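Local coordinates for envelopment polyprotein (Bovine Schmallenberg virus BH80/Germany/2011, PDB 7A56) that probably drives fusion of the viral and host-cell membranes as the class II fusion glycoprotein Gc, captured here in its trimeric postfusion form, at residues A[77-82]-A[334-339]; A[54-59]-A[83-88]. One frame throughout, in Å; residues are numbered along the deposited sequence.

Contact 1. Residues A[77-82]-A[334-339]; sequences SHIPAI and GTINYK
Segments 77-82 and 334-339 lie on neighbouring antiparallel strands of a five-stranded sheet in this class II fusion protein, the axes of 77-80 and 335-339 being 4.6 Å apart with their directions at 156°. Ser77 with Tyr338 and Ile79 with Ile336 form the hydrogen-bonded pairs, each closed by two N-H to O bonds; His78 with Asn337 lies between them as a non-hydrogen-bonded pair. After Pro80, Ala81 N donates almost straight to Gly334 O (2.9 Å), from well above the carbonyl plane, and Ala81 centres an inverse gamma turn.

One face carries Ser77, Ile79, Ile336 and Tyr338. The two isoleucines lie side by side and point the same way, Ile79 CG2 meeting Ile336 CB at 3.8 Å. Tyr338 has CG between its backbone N and carbonyl carbon (chi1 54°); Ser77 O sits over one face of its ring, toward the rim, while Ile79 CG2 approaches the edge, 4.0 Å from Tyr338 CE2. Strands 86-92 and 98-134 also pack on this face.

The other face carries His78 and Asn337, His78 CB touching Asn337 OD1. Thr335 CG2 reaches His78 CB (3.6 Å). His78 NE2 bonds Asp229 of the second subunit, Thr335 OG1 bonds Gln231 of that subunit, and Asn337 ND2 bonds Asp229 of its own chain. A water lying in the imidazole plane joins His78 ND1 (2.6 Å) to Asn337 OD1 (3.2 Å).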
ATOM      1  N   SER A  77       2.558  -9.425 -29.825  1.00 22.63           N
ATOM      2  CA  SER A  77       2.106 -10.179 -28.658  1.00 23.14           C
ATOM      3  C   SER A  77       2.540  -9.383 -27.425  1.00 20.69           C
ATOM      4  O   SER A  77       2.917  -8.203 -27.520  1.00 20.07           O
ATOM      5  CB  SER A  77       2.653 -11.611 -28.672  1.00 24.76           C
ATOM      6  OG  SER A  77       1.993 -12.438 -27.723  1.00 23.31           O
ATOM      7  N   HIS A  78       2.485 -10.027 -26.267  1.00 19.79           N
ATOM      8  CA  HIS A  78       2.855  -9.361 -25.015  1.00 20.31           C
ATOM      9  C   HIS A  78       3.345 -10.408 -24.030  1.00 23.91           C
ATOM     10  O   HIS A  78       2.996 -11.594 -24.134  1.00 22.52           O
ATOM     11  CB  HIS A  78       1.676  -8.598 -24.395  1.00 22.80           C
ATOM     12  CG  HIS A  78       0.403  -9.394 -24.365  1.00 23.83           C
ATOM     13  ND1 HIS A  78      -0.590  -9.262 -25.324  1.00 25.41           N
ATOM     14  CD2 HIS A  78      -0.015 -10.375 -23.536  1.00 22.96           C
ATOM     15  CE1 HIS A  78      -1.566 -10.119 -25.076  1.00 26.13           C
ATOM     16  NE2 HIS A  78      -1.244 -10.808 -23.997  1.00 24.43           N
ATOM     17  N   ILE A  79       4.093  -9.946 -23.014  1.00 22.03           N
ATOM     18  CA  ILE A  79       4.651 -10.822 -22.006  1.00 20.12           C
ATOM     19  C   ILE A  79       4.655 -10.072 -20.676  1.00 20.43           C
ATOM     20  O   ILE A  79       4.926  -8.863 -20.670  1.00 22.28           O
ATOM     21  CB  ILE A  79       6.087 -11.283 -22.361  1.00 21.05           C
ATOM     22  CG1 ILE A  79       6.702 -12.153 -21.265  1.00 24.14           C
ATOM     23  CG2 ILE A  79       7.024 -10.118 -22.682  1.00 20.05           C
ATOM     24  CD1 ILE A  79       8.016 -12.795 -21.688  1.00 24.20           C
ATOM     25  N   PRO A  80       4.324 -10.739 -19.562  1.00 18.44           N
ATOM     26  CA  PRO A  80       4.363 -10.056 -18.244  1.00 20.10           C
ATOM     27  C   PRO A  80       5.730  -9.493 -17.948  1.00 21.64           C
ATOM     28  O   PRO A  80       6.743 -10.149 -18.210  1.00 21.93           O
ATOM     29  CB  PRO A  80       4.022 -11.177 -17.251  1.00 21.01           C
ATOM     30  CG  PRO A  80       3.118 -12.114 -18.101  1.00 19.31           C
ATOM     31  CD  PRO A  80       3.773 -12.115 -19.472  1.00 17.04           C
ATOM     32  N   ALA A  81       5.757  -8.305 -17.309  1.00 21.26           N
ATOM     33  CA  ALA A  81       7.034  -7.718 -16.895  1.00 22.17           C
ATOM     34  C   ALA A  81       7.436  -8.441 -15.615  1.00 23.47           C
ATOM     35  O   ALA A  81       7.200  -7.954 -14.508  1.00 22.25           O
ATOM     36  CB  ALA A  81       6.918  -6.210 -16.689  1.00 20.36           C
ATOM     37  N   ILE A  82       8.014  -9.645 -15.781  1.00 21.95           N
ATOM     38  CA  ILE A  82       8.393 -10.517 -14.669  1.00 22.79           C
ATOM     39  C   ILE A  82       9.868 -10.853 -14.807  1.00 23.24           C
ATOM     40  O   ILE A  82      10.317 -11.251 -15.873  1.00 22.23           O
ATOM     41  CB  ILE A  82       7.534 -11.803 -14.616  1.00 24.34           C
ATOM     42  CG1 ILE A  82       6.135 -11.438 -14.142  1.00 21.70           C
ATOM     43  CG2 ILE A  82       8.186 -12.879 -13.675  1.00 24.51           C
ATOM     44  CD1 ILE A  82       5.096 -12.603 -14.200  1.00 23.68           C
ATOM     45  N   GLY A 334       3.894  -5.214 -14.654  1.00 22.39           N
ATOM     46  CA  GLY A 334       3.183  -4.653 -15.763  1.00 19.52           C
ATOM     47  C   GLY A 334       3.214  -5.619 -16.947  1.00 19.73           C
ATOM     48  O   GLY A 334       3.362  -6.828 -16.767  1.00 23.46           O
ATOM     49  N   THR A 335       3.078  -5.052 -18.142  1.00 18.39           N
ATOM     50  CA  THR A 335       3.062  -5.842 -19.397  1.00 20.15           C
ATOM     51  C   THR A 335       4.042  -5.238 -20.398  1.00 22.17           C
ATOM     52  O   THR A 335       4.020  -4.015 -20.648  1.00 22.24           O
ATOM     53  CB  THR A 335       1.658  -5.837 -20.012  1.00 22.69           C
ATOM     54  OG1 THR A 335       0.672  -6.324 -19.103  1.00 27.93           O
ATOM     55  CG2 THR A 335       1.630  -6.659 -21.398  1.00 19.33           C
ATOM     56  N   ILE A 336       4.872  -6.077 -21.015  1.00 24.15           N
ATOM     57  CA  ILE A 336       5.695  -5.674 -22.153  1.00 20.78           C
ATOM     58  C   ILE A 336       4.967  -6.050 -23.448  1.00 23.46           C
ATOM     59  O   ILE A 336       4.733  -7.239 -23.717  1.00 21.31           O
ATOM     60  CB  ILE A 336       7.103  -6.326 -22.115  1.00 22.10           C
ATOM     61  CG1 ILE A 336       7.829  -6.094 -20.754  1.00 26.03           C
ATOM     62  CG2 ILE A 336       8.012  -5.827 -23.319  1.00 23.79           C
ATOM     63  CD1 ILE A 336       8.016  -4.669 -20.411  1.00 27.11           C
ATOM     64  N   ASN A 337       4.583  -5.043 -24.243  1.00 21.20           N
ATOM     65  CA  ASN A 337       4.053  -5.285 -25.588  1.00 20.72           C
ATOM     66  C   ASN A 337       5.192  -5.284 -26.584  1.00 22.71           C
ATOM     67  O   ASN A 337       6.173  -4.549 -26.404  1.00 23.84           O
ATOM     68  CB  ASN A 337       3.018  -4.206 -25.926  1.00 23.96           C
ATOM     69  CG  ASN A 337       1.859  -4.238 -24.991  1.00 25.85           C
ATOM     70  OD1 ASN A 337       1.108  -5.197 -24.989  1.00 25.38           O
ATOM     71  ND2 ASN A 337       1.715  -3.220 -24.147  1.00 22.12           N
ATOM     72  N   TYR A 338       5.068  -6.101 -27.653  1.00 22.09           N
ATOM     73  CA  TYR A 338       6.112  -6.081 -28.657  1.00 19.45           C
ATOM     74  C   TYR A 338       5.520  -6.432 -30.023  1.00 21.15           C
ATOM     75  O   TYR A 338       4.542  -7.178 -30.123  1.00 19.57           O
ATOM     76  CB  TYR A 338       7.251  -7.066 -28.351  1.00 21.10           C
ATOM     77  CG  TYR A 338       6.827  -8.534 -28.104  1.00 21.81           C
ATOM     78  CD1 TYR A 338       6.736  -9.427 -29.170  1.00 22.36           C
ATOM     79  CD2 TYR A 338       6.547  -9.013 -26.823  1.00 19.83           C
ATOM     80  CE1 TYR A 338       6.392 -10.754 -28.984  1.00 23.36           C
ATOM     81  CE2 TYR A 338       6.206 -10.374 -26.592  1.00 20.82           C
ATOM     82  CZ  TYR A 338       6.121 -11.240 -27.733  1.00 24.35           C
ATOM     83  OH  TYR A 338       5.814 -12.584 -27.578  1.00 26.68           O
ATOM     84  N   LYS A 339       6.164  -5.897 -31.049  1.00 22.19           N
ATOM     85  CA  LYS A 339       5.787  -6.123 -32.441  1.00 21.66           C
ATOM     86  C   LYS A 339       7.050  -6.310 -33.260  1.00 23.18           C
ATOM     87  O   LYS A 339       8.014  -5.534 -33.142  1.00 24.99           O
ATOM     88  CB  LYS A 339       4.928  -4.945 -32.952  1.00 21.76           C
ATOM     89  CG  LYS A 339       4.389  -5.127 -34.452  1.00 20.98           C
ATOM     90  CD  LYS A 339       3.883  -3.795 -34.960  1.00 20.35           C
ATOM     91  CE  LYS A 339       3.325  -3.943 -36.483  1.00 22.94           C
ATOM     92  NZ  LYS A 339       2.725  -2.635 -36.907  1.00 25.29           N
TER
HETATM   93  O   HOH W   1       4.698 -13.399 -25.261  1.00 23.27           O
HETATM   94  O   HOH W   2      -0.534  -7.157 -26.913  1.00 45.38           O

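Contact 2. Residues A[54-59]-A[83-88]; sequences PQYKTM and NGLSAG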
ATOM      1  N   PRO A  54      12.674 -20.004 -23.604  1.00 28.87           N
ATOM      2  CA  PRO A  54      11.455 -19.289 -23.175  1.00 26.97           C
ATOM      3  C   PRO A  54      10.362 -20.202 -22.609  1.00 26.25           C
ATOM      4  O   PRO A  54      10.034 -21.239 -23.168  1.00 30.37           O
ATOM      5  CB  PRO A  54      10.985 -18.575 -24.445  1.00 26.56           C
ATOM      6  CG  PRO A  54      11.692 -19.252 -25.586  1.00 28.92           C
ATOM      7  CD  PRO A  54      12.983 -19.793 -25.028  1.00 28.02           C
ATOM      8  N   GLN A  55       9.784 -19.775 -21.483  1.00 26.21           N
ATOM      9  CA  GLN A  55       8.703 -20.508 -20.824  1.00 25.90           C
ATOM     10  C   GLN A  55       7.323 -19.997 -21.191  1.00 27.52           C
ATOM     11  O   GLN A  55       6.333 -20.678 -20.897  1.00 30.56           O
ATOM     12  CB  GLN A  55       8.822 -20.362 -19.278  1.00 23.93           C
ATOM     13  CG  GLN A  55      10.003 -21.120 -18.671  1.00 25.31           C
ATOM     14  CD  GLN A  55      10.295 -20.606 -17.299  1.00 28.10           C
ATOM     15  OE1 GLN A  55      10.731 -19.460 -17.159  1.00 28.56           O
ATOM     16  NE2 GLN A  55      10.005 -21.402 -16.257  1.00 29.26           N
ATOM     17  N   TYR A  56       7.228 -18.764 -21.692  1.00 24.32           N
ATOM     18  CA  TYR A  56       5.954 -18.073 -21.825  1.00 25.10           C
ATOM     19  C   TYR A  56       5.480 -18.077 -23.289  1.00 25.36           C
ATOM     20  O   TYR A  56       6.246 -17.766 -24.210  1.00 25.75           O
ATOM     21  CB  TYR A  56       6.084 -16.642 -21.295  1.00 25.80           C
ATOM     22  CG  TYR A  56       4.760 -15.906 -21.174  1.00 23.24           C
ATOM     23  CD1 TYR A  56       3.946 -16.073 -20.033  1.00 21.84           C
ATOM     24  CD2 TYR A  56       4.281 -15.124 -22.227  1.00 23.99           C
ATOM     25  CE1 TYR A  56       2.730 -15.427 -19.926  1.00 22.61           C
ATOM     26  CE2 TYR A  56       3.042 -14.449 -22.137  1.00 23.06           C
ATOM     27  CZ  TYR A  56       2.280 -14.602 -20.992  1.00 23.72           C
ATOM     28  OH  TYR A  56       1.083 -13.963 -20.866  1.00 24.04           O
ATOM     29  N   LYS A  57       4.222 -18.463 -23.491  1.00 24.25           N
ATOM     30  CA  LYS A  57       3.550 -18.337 -24.777  1.00 26.21           C
ATOM     31  C   LYS A  57       2.095 -17.938 -24.554  1.00 26.30           C
ATOM     32  O   LYS A  57       1.401 -18.577 -23.744  1.00 26.95           O
ATOM     33  CB  LYS A  57       3.605 -19.669 -25.537  1.00 30.88           C
ATOM     34  CG  LYS A  57       2.872 -19.614 -26.831  1.00 36.11           C
ATOM     35  CD  LYS A  57       3.134 -20.899 -27.572  1.00 45.04           C
ATOM     36  CE  LYS A  57       1.941 -21.787 -27.530  1.00 56.20           C
ATOM     37  NZ  LYS A  57       1.293 -21.750 -28.873  1.00 55.90           N
ATOM     38  N   THR A  58       1.627 -16.908 -25.262  1.00 25.40           N
ATOM     39  CA  THR A  58       0.202 -16.568 -25.227  1.00 25.59           C
ATOM     40  C   THR A  58      -0.279 -16.295 -26.650  1.00 24.53           C
ATOM     41  O   THR A  58       0.382 -16.648 -27.626  1.00 25.29           O
ATOM     42  CB  THR A  58      -0.077 -15.383 -24.284  1.00 27.16           C
ATOM     43  OG1 THR A  58      -1.494 -15.253 -24.124  1.00 27.99           O
ATOM     44  CG2 THR A  58       0.525 -14.046 -24.817  1.00 25.50           C
ATOM     45  N   MET A  59      -1.451 -15.681 -26.788  1.00 24.73           N
ATOM     46  CA  MET A  59      -1.982 -15.514 -28.135  1.00 28.65           C
ATOM     47  C   MET A  59      -1.180 -14.448 -28.858  1.00 27.11           C
ATOM     48  O   MET A  59      -0.506 -13.629 -28.242  1.00 23.36           O
ATOM     49  CB  MET A  59      -3.469 -15.161 -28.073  1.00 33.26           C
ATOM     50  CG  MET A  59      -3.777 -13.717 -27.860  1.00 38.21           C
ATOM     51  SD  MET A  59      -4.004 -13.069 -26.228  1.00 45.24           S
ATOM     52  CE  MET A  59      -4.681 -14.370 -25.197  1.00 42.43           C
ATOM     53  N   ASN A  83      10.626 -10.685 -13.725  1.00 19.58           N
ATOM     54  CA  ASN A  83      12.077 -10.922 -13.781  1.00 22.21           C
ATOM     55  C   ASN A  83      12.448 -12.341 -14.247  1.00 26.04           C
ATOM     56  O   ASN A  83      12.073 -13.335 -13.622  1.00 25.82           O
ATOM     57  CB  ASN A  83      12.650 -10.645 -12.381  1.00 24.46           C
ATOM     58  CG  ASN A  83      14.158 -10.706 -12.371  1.00 31.66           C
ATOM     59  OD1 ASN A  83      14.840  -9.796 -12.818  1.00 27.38           O
ATOM     60  ND2 ASN A  83      14.676 -11.793 -11.877  1.00 36.58           N
ATOM     61  N   GLY A  84      13.272 -12.433 -15.305  1.00 23.30           N
ATOM     62  CA  GLY A  84      13.740 -13.689 -15.848  1.00 24.36           C
ATOM     63  C   GLY A  84      12.851 -14.299 -16.934  1.00 22.43           C
ATOM     64  O   GLY A  84      13.270 -15.250 -17.583  1.00 27.67           O
ATOM     65  N   LEU A  85      11.631 -13.837 -17.097  1.00 22.21           N
ATOM     66  CA  LEU A  85      10.701 -14.523 -18.017  1.00 22.57           C
ATOM     67  C   LEU A  85      11.024 -14.223 -19.472  1.00 23.90           C
ATOM     68  O   LEU A  85      11.415 -13.107 -19.818  1.00 24.67           O
ATOM     69  CB  LEU A  85       9.263 -14.070 -17.715  1.00 23.12           C
ATOM     70  CG  LEU A  85       8.095 -14.875 -18.345  1.00 23.00           C
ATOM     71  CD1 LEU A  85       8.059 -16.259 -17.823  1.00 22.52           C
ATOM     72  CD2 LEU A  85       6.789 -14.129 -17.946  1.00 20.67           C
ATOM     73  N   SER A  86      10.766 -15.199 -20.356  1.00 21.98           N
ATOM     74  CA  SER A  86      10.961 -14.926 -21.785  1.00 22.66           C
ATOM     75  C   SER A  86       9.936 -15.693 -22.619  1.00 23.25           C
ATOM     76  O   SER A  86       9.336 -16.685 -22.168  1.00 25.25           O
ATOM     77  CB  SER A  86      12.390 -15.258 -22.270  1.00 23.11           C
ATOM     78  OG  SER A  86      12.776 -16.623 -22.178  1.00 27.33           O
ATOM     79  N   ALA A  87       9.747 -15.213 -23.867  1.00 22.27           N
ATOM     80  CA  ALA A  87       8.775 -15.758 -24.828  1.00 23.34           C
ATOM     81  C   ALA A  87       9.491 -16.005 -26.145  1.00 23.63           C
ATOM     82  O   ALA A  87      10.406 -15.245 -26.491  1.00 27.46           O
ATOM     83  CB  ALA A  87       7.607 -14.761 -25.108  1.00 22.68           C
ATOM     84  N   GLY A  88       9.105 -17.051 -26.892  1.00 28.14           N
ATOM     85  CA  GLY A  88       9.788 -17.384 -28.142  1.00 25.56           C
ATOM     86  C   GLY A  88       8.932 -17.072 -29.352  1.00 26.71           C
ATOM     87  O   GLY A  88       7.713 -17.241 -29.309  1.00 28.92           O
TER
HETATM   88  O   HOH W   3      11.123 -17.940 -19.544  1.00 22.58           O
HETATM   89  O   HOH W   4       5.909 -17.239 -26.948  1.00 32.14           O
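Tyr56 and Ser86 are joined by a backbone bond where the irregular loop 54-59 is laid against the start of strand 86-92, which itself pairs with strands 98-134 and 346-350. Tyr56 N donates to Ser86 O at 3.0 Å, nearly in line with the carbonyl. One residue on, Ala87 CA makes a CA-H...O contact with Tyr56 O at 3.3 Å.

Two waters extend the polar join. One accepts from both Gln55 N and Ser86 N; it also reaches Gln55 OE1, which takes a bond from Ser386 N as well. The other bridges Tyr56 O and Gly88 O, with more acceptors near it than it has protons.

In the apolar packing Tyr56 and Leu85 cross obliquely, Tyr56 CB 4.0 Å from Leu85 CG and Tyr56 CD1 equally far from Leu85 CD2, while Ala87 CB lies at the edge of the tyrosine ring. Tyr56 CG is anti to the backbone N (chi1 -170°); the ring stays against Leu85 and Ala87 while its OH end leads away to Gln231 of the second subunit.

Pro54 makes van der Waals contact with the strand backbone, its CB against Ala87 C and its CG 3.6 Å from Gly88 N. Close by, Ser86 OG comes to 3.1 Å from Pro54 CA.

The two contacts lie about 9 Å apart between centres and interlock along the chain: loop 54-59 comes before strand 70-80, which ends in contact 1 and leads through Ala81 and Ile82 into 83-88 of contact 2. They also touch. Ser77 OG probably hydrogen-bonds to Met59 O at 2.8 Å, and Pro80 CD packs against Tyr56 CZ at 3.3 Å; His78 O, meanwhile, lies near Tyr56 CE2 and Thr58 CG2. Loop 54-59 thus touches strand 70-80, strand 86-92 and the second subunit, where Thr58 shares Asp229 with contact 1. Contact 2 is nearer a bound sodium ion, about 7 Å from Gly88 against about 13 Å from the Tyr338 side chain.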